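Local coordinates for HcgB (Methanococcus maripaludis, PDB 5D5P), which catalyses guanylyl transfer to the pyridinol precursor during biosynthesis of the iron-guanylylpyridinol cofactor of [Fe]-hydrogenase, at the interface of chains A and B. Numbering follows the deposited sequence. Chains: chain A/B, HcgB.

The interface of chains A and B. Residues chain A 108, 130, 132-133; chain B 22, 27, 151-154.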
loop_
_atom_site.group_PDB
_atom_site.type_symbol
_atom_site.label_atom_id
_atom_site.label_comp_id
_atom_site.label_asym_id
_atom_site.label_seq_id
_atom_site.Cartn_x
_atom_site.Cartn_y
_atom_site.Cartn_z
ATOM N N GLY A 108 -5.111 1.661 -13.101
ATOM C CA GLY A 108 -5.288 3.085 -12.862
ATOM C C GLY A 108 -4.954 3.482 -11.434
ATOM O O GLY A 108 -4.811 4.678 -11.148
ATOM N N SER A 130 -0.254 6.857 -11.071
ATOM C CA SER A 130 -0.248 6.413 -12.453
ATOM C C SER A 130 0.486 7.406 -13.371
ATOM O O SER A 130 0.454 8.609 -13.162
ATOM C CB SER A 130 -1.691 6.248 -12.943
ATOM O OG SER A 130 -1.736 6.228 -14.355
ATOM N N ILE A 132 -0.536 8.306 -16.090
ATOM C CA ILE A 132 -1.589 9.135 -16.674
ATOM C C ILE A 132 -1.744 10.453 -15.908
ATOM O O ILE A 132 -2.049 11.500 -16.473
ATOM C CB ILE A 132 -2.955 8.378 -16.649
ATOM C CG1 ILE A 132 -2.901 7.144 -17.548
ATOM C CG2 ILE A 132 -4.117 9.292 -17.069
ATOM C CD1 ILE A 132 -2.968 7.498 -19.002
ATOM N N ILE A 133 -1.550 10.365 -14.600
ATOM C CA ILE A 133 -1.752 11.486 -13.692
ATOM C C ILE A 133 -0.491 12.333 -13.545
ATOM O O ILE A 133 -0.560 13.552 -13.510
ATOM C CB ILE A 133 -2.188 10.969 -12.305
ATOM C CG1 ILE A 133 -3.539 10.238 -12.408
ATOM C CG2 ILE A 133 -2.253 12.090 -11.279
ATOM C CD1 ILE A 133 -4.658 11.122 -12.909
ATOM N N ASP B 22 -0.742 2.343 -18.352
ATOM C CA ASP B 22 -2.128 2.639 -18.037
ATOM C C ASP B 22 -2.832 3.441 -19.128
ATOM O O ASP B 22 -2.218 3.964 -20.085
ATOM C CB ASP B 22 -2.265 3.411 -16.729
ATOM C CG ASP B 22 -1.615 2.717 -15.565
ATOM O OD1 ASP B 22 -1.217 1.537 -15.712
ATOM O OD2 ASP B 22 -1.530 3.359 -14.488
ATOM N N ILE B 27 -8.425 5.694 -15.331
ATOM C CA ILE B 27 -8.554 6.784 -14.386
ATOM C C ILE B 27 -10.004 7.288 -14.369
ATOM O O ILE B 27 -10.588 7.495 -13.287
ATOM C CB ILE B 27 -7.572 7.933 -14.722
ATOM C CG1 ILE B 27 -6.150 7.472 -14.368
ATOM C CG2 ILE B 27 -7.925 9.184 -13.954
ATOM C CD1 ILE B 27 -5.949 7.220 -12.907
ATOM N N GLU B 151 -5.683 12.869 -5.007
ATOM C CA GLU B 151 -4.947 13.575 -6.056
ATOM C C GLU B 151 -4.247 12.614 -7.005
ATOM O O GLU B 151 -4.148 12.893 -8.180
ATOM C CB GLU B 151 -3.942 14.557 -5.443
ATOM C CG GLU B 151 -4.703 15.728 -4.841
ATOM C CD GLU B 151 -3.818 16.822 -4.316
ATOM O OE1 GLU B 151 -2.598 16.582 -4.197
ATOM O OE2 GLU B 151 -4.353 17.915 -4.029
ATOM N N ARG B 152 -3.816 11.453 -6.516
ATOM C CA ARG B 152 -3.050 10.562 -7.388
ATOM C C ARG B 152 -3.941 9.822 -8.375
ATOM O O ARG B 152 -3.437 9.192 -9.305
ATOM C CB ARG B 152 -2.205 9.575 -6.563
ATOM C CG ARG B 152 -2.982 8.659 -5.716
ATOM C CD ARG B 152 -2.065 7.949 -4.718
ATOM N NE ARG B 152 -1.181 6.961 -5.339
ATOM C CZ ARG B 152 -1.602 5.782 -5.811
ATOM N NH1 ARG B 152 -2.893 5.469 -5.782
ATOM N NH2 ARG B 152 -0.721 4.930 -6.348
ATOM N N ILE B 153 -5.260 9.917 -8.221
ATOM C CA ILE B 153 -6.112 9.443 -9.310
ATOM C C ILE B 153 -6.854 10.608 -9.966
ATOM O O ILE B 153 -7.854 10.414 -10.650
ATOM C CB ILE B 153 -7.080 8.327 -8.844
ATOM C CG1 ILE B 153 -7.816 8.691 -7.551
ATOM C CG2 ILE B 153 -6.302 6.989 -8.622
ATOM C CD1 ILE B 153 -8.960 9.647 -7.750
ATOM N N GLY B 154 -6.344 11.830 -9.775
ATOM C CA GLY B 154 -6.816 12.949 -10.564
ATOM C C GLY B 154 -7.977 13.742 -9.996
ATOM O O GLY B 154 -8.574 14.548 -10.701
HETATM O O HOH W 1 -2.814 6.590 -9.786
#
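The carboxylate of B:Asp22 receives the hydroxyl of A:Ser130 on the anti side of OD2, with the donor 15° out of the carboxylate plane. This hydrogen bond, 2.9 Å from A:Ser130 OG to B:Asp22 OD2, crosses the two-fold interface between two copies of HcgB, the guanylyltransferase of FeGP-cofactor biosynthesis, in the deposited dimer, which may be the functional assembly, and recurs with the chains exchanged. A second flat group, the B:Arg152 guanidinium, has water 1 over one face, 4.1 Å above the plane and displaced toward the rim.

A:Ser130 carries OG anti to its backbone N (chi1 162°), which points the hydroxyl at B:Asp22 while OG accepts a hydrogen bond from the backbone N of A:Ile132 at 3.0 Å. OG thus serves as donor across the interface and acceptor within its own loop. An alanine here would probably leave B:Asp22 OD2 without its hydroxyl partner and the A:Ile132 amide without its acceptor, making the loop less firmly held. The backbone N of A:Ser130 meets water 1 in a nearly straight bond (170° at H). That water also bonds to the carbonyl O of A:Gly108 and, at 2.7 Å, to the carbonyl O of B:Arg152, tying two loops of chain A to the segment that follows helix 138-151 of chain B.

Beside these polar links, B:Ile27 from helix 24-35 inserts among apolar groups of chain A. It runs antiparallel past A:Ile132, whose CG2 lies 3.8 Å from B:Ile27 CG1, and its CD1 tip reaches A:Ile133 CG1 as well as the carbonyl of A:Gly108. On the other branch of A:Ile132, CG1 packs against B:Asp22 CB, flanking the carboxylate's stem. A:Ile133, with 65 Å² hidden by chain B, lies against backbone as well as B:Ile27: CG1 comes to 3.3 Å from B:Arg152 O, CG2 touches the carbonyl oxygens of B:Glu151 and B:Arg152, and CD1 rests 3.7 Å from B:Gly154 CA, where no side chain intervenes.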